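SeviL (Septifer virgatus, PDB 6LF2) binds GM1b and asialo-GM1 glycans as a beta-trefoil R-type lectin, and may through this recognition act in apoptosis. Local coordinates at residues Cys12-Arg17 with Glu124-Phe129. Numbering follows the deposited sequence.
Sequences CYIQNR and EKWILF
Asn16 crosses the indole of Trp126 obliquely, its CB and ND2 both packed on the ring. Asn16 CB rests off-centre over the six-membered ring, 3.8 Å from Trp126 CZ3. With CG anti to the backbone N (chi1 -159°), Asn16 CG comes 3.6 Å from Lys125 O. The amide then stands almost upright on the indole, the planes 84° apart, and Asn16 ND2 sits over one face, 3.4 Å from Trp126 CZ2. Both polar ends of the Asn16 amide have partners outside the ring: ND2 donates to Ser123 O and OD1 accepts from Glu18 N; Trp126 NE1 is bonded to Leu107 O. Ile14 CG2 touches the same indole at CE3.

Between the antiparallel strands 12-16 and 126-129, Tyr13 with Phe129 and Gln15 with Ile127 form hydrogen-bonded pairs. Arg17 N extends the ladder with a nearly straight bond to Lys125 O (2.9 Å, 176° at the hydrogen). On the sheet face opposite Asn16, Tyr13 CB packs over the Phe129 ring, 3.4 Å from Phe129 CZ, and Gln15 OE1 lies at that ring's edge, hydrogen-bonded to Arg22 NE and to Gln15 NE2 of the second subunit. Phe129 also stacks on Phe129 of that subunit. The contact thus pairs the trefoil's first and last strands; hydrogen bonds at both ends of the Asn16 amide fix its rotation over the indole, while the opposite face carries ring and amide contacts into the dimer interface.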
loop_
_atom_site.group_PDB
_atom_site.type_symbol
_atom_site.label_atom_id
_atom_site.label_comp_id
_atom_site.label_asym_id
_atom_site.label_seq_id
_atom_site.Cartn_x
_atom_site.Cartn_y
_atom_site.Cartn_z
ATOM N N CYS B 12 -7.589 5.810 2.879
ATOM C CA CYS B 12 -6.299 5.141 2.830
ATOM C C CYS B 12 -6.423 3.640 3.035
ATOM O O CYS B 12 -7.358 3.144 3.670
ATOM C CB CYS B 12 -5.335 5.716 3.872
ATOM S SG CYS B 12 -5.828 5.413 5.577
ATOM N N TYR B 13 -5.450 2.917 2.481
ATOM C CA TYR B 13 -5.214 1.542 2.880
ATOM C C TYR B 13 -4.274 1.545 4.078
ATOM O O TYR B 13 -3.468 2.464 4.251
ATOM C CB TYR B 13 -4.588 0.725 1.748
ATOM C CG TYR B 13 -5.462 0.561 0.521
ATOM C CD1 TYR B 13 -6.329 -0.511 0.409
ATOM C CD2 TYR B 13 -5.400 1.475 -0.536
ATOM C CE1 TYR B 13 -7.136 -0.677 -0.716
ATOM C CE2 TYR B 13 -6.201 1.320 -1.664
ATOM C CZ TYR B 13 -7.059 0.247 -1.746
ATOM O OH TYR B 13 -7.868 0.070 -2.846
ATOM N N ILE B 14 -4.404 0.521 4.917
ATOM C CA ILE B 14 -3.616 0.381 6.141
ATOM C C ILE B 14 -2.929 -0.976 6.050
ATOM O O ILE B 14 -3.546 -2.023 6.269
ATOM C CB ILE B 14 -4.478 0.516 7.405
ATOM C CG1 ILE B 14 -5.165 1.888 7.409
ATOM C CG2 ILE B 14 -3.621 0.326 8.659
ATOM C CD1 ILE B 14 -6.132 2.130 8.572
ATOM N N GLN B 15 -1.647 -0.967 5.680
ATOM C CA GLN B 15 -0.945 -2.176 5.280
ATOM C C GLN B 15 0.239 -2.443 6.202
ATOM O O GLN B 15 0.929 -1.515 6.630
ATOM C CB GLN B 15 -0.479 -2.047 3.819
ATOM C CG GLN B 15 0.207 -3.291 3.264
ATOM C CD GLN B 15 0.253 -3.287 1.747
ATOM O OE1 GLN B 15 -0.789 -3.241 1.080
ATOM N NE2 GLN B 15 1.468 -3.336 1.194
ATOM N N ASN B 16 0.458 -3.719 6.511
ATOM C CA ASN B 16 1.483 -4.114 7.465
ATOM C C ASN B 16 2.814 -4.367 6.774
ATOM O O ASN B 16 2.872 -5.040 5.744
ATOM C CB ASN B 16 1.046 -5.381 8.201
ATOM C CG ASN B 16 1.782 -5.565 9.508
ATOM O OD1 ASN B 16 2.897 -6.093 9.541
ATOM N ND2 ASN B 16 1.169 -5.113 10.598
ATOM N N ARG B 17 3.892 -3.854 7.377
ATOM C CA ARG B 17 5.229 -4.093 6.833
ATOM C C ARG B 17 5.603 -5.569 6.840
ATOM O O ARG B 17 6.339 -6.030 5.955
ATOM C CB ARG B 17 6.267 -3.307 7.626
ATOM C CG ARG B 17 7.673 -3.353 7.012
ATOM C CD ARG B 17 8.566 -2.378 7.744
ATOM N NE ARG B 17 9.942 -2.409 7.253
ATOM C CZ ARG B 17 10.842 -3.313 7.626
ATOM N NH1 ARG B 17 10.509 -4.266 8.487
ATOM N NH2 ARG B 17 12.075 -3.264 7.137
ATOM N N GLU B 124 3.830 -4.616 14.265
ATOM C CA GLU B 124 3.064 -3.419 14.576
ATOM C C GLU B 124 3.344 -2.267 13.628
ATOM O O GLU B 124 2.879 -1.145 13.881
ATOM C CB GLU B 124 3.362 -2.960 16.009
ATOM C CG GLU B 124 2.937 -3.969 17.051
ATOM C CD GLU B 124 3.581 -3.730 18.394
ATOM O OE1 GLU B 124 4.534 -2.925 18.472
ATOM O OE2 GLU B 124 3.115 -4.351 19.378
ATOM N N LYS B 125 4.132 -2.491 12.565
ATOM C CA LYS B 125 4.552 -1.412 11.676
ATOM C C LYS B 125 3.611 -1.355 10.481
ATOM O O LYS B 125 3.458 -2.348 9.764
ATOM C CB LYS B 125 5.996 -1.622 11.225
ATOM C CG LYS B 125 6.991 -1.650 12.375
ATOM C CD LYS B 125 8.392 -1.981 11.903
ATOM C CE LYS B 125 9.360 -1.958 13.070
ATOM N NZ LYS B 125 10.773 -2.201 12.623
ATOM N N TRP B 126 2.959 -0.206 10.297
ATOM C CA TRP B 126 1.966 -0.012 9.247
ATOM C C TRP B 126 2.342 1.151 8.344
ATOM O O TRP B 126 2.918 2.153 8.784
ATOM C CB TRP B 126 0.573 0.274 9.821
ATOM C CG TRP B 126 0.087 -0.740 10.805
ATOM C CD1 TRP B 126 0.302 -0.731 12.158
ATOM C CD2 TRP B 126 -0.718 -1.894 10.534
ATOM N NE1 TRP B 126 -0.299 -1.814 12.735
ATOM C CE2 TRP B 126 -0.937 -2.546 11.767
ATOM C CE3 TRP B 126 -1.277 -2.444 9.368
ATOM C CZ2 TRP B 126 -1.683 -3.720 11.869
ATOM C CZ3 TRP B 126 -2.012 -3.607 9.467
ATOM C CH2 TRP B 126 -2.218 -4.232 10.715
ATOM N N ILE B 127 1.969 1.024 7.075
ATOM C CA ILE B 127 2.028 2.127 6.135
ATOM C C ILE B 127 0.594 2.428 5.714
ATOM O O ILE B 127 -0.155 1.522 5.327
ATOM C CB ILE B 127 2.951 1.798 4.945
ATOM C CG1 ILE B 127 3.043 2.989 3.981
ATOM C CG2 ILE B 127 2.514 0.511 4.254
ATOM C CD1 ILE B 127 4.271 2.929 3.072
ATOM N N LEU B 128 0.193 3.683 5.874
ATOM C CA LEU B 128 -1.161 4.134 5.580
ATOM C C LEU B 128 -1.057 4.976 4.319
ATOM O O LEU B 128 -0.571 6.107 4.366
ATOM C CB LEU B 128 -1.739 4.946 6.737
ATOM C CG LEU B 128 -1.897 4.237 8.084
ATOM C CD1 LEU B 128 -0.615 4.320 8.893
ATOM C CD2 LEU B 128 -3.046 4.882 8.844
ATOM N N PHE B 129 -1.460 4.414 3.181
ATOM C CA PHE B 129 -1.243 5.095 1.916
ATOM C C PHE B 129 -2.559 5.461 1.241
ATOM O O PHE B 129 -3.571 4.777 1.392
ATOM C CB PHE B 129 -0.355 4.268 0.962
ATOM C CG PHE B 129 -0.898 2.895 0.594
ATOM C CD1 PHE B 129 -1.668 2.729 -0.556
ATOM C CD2 PHE B 129 -0.553 1.764 1.329
ATOM C CE1 PHE B 129 -2.123 1.490 -0.937
ATOM C CE2 PHE B 129 -1.008 0.514 0.955
ATOM C CZ PHE B 129 -1.794 0.370 -0.187
#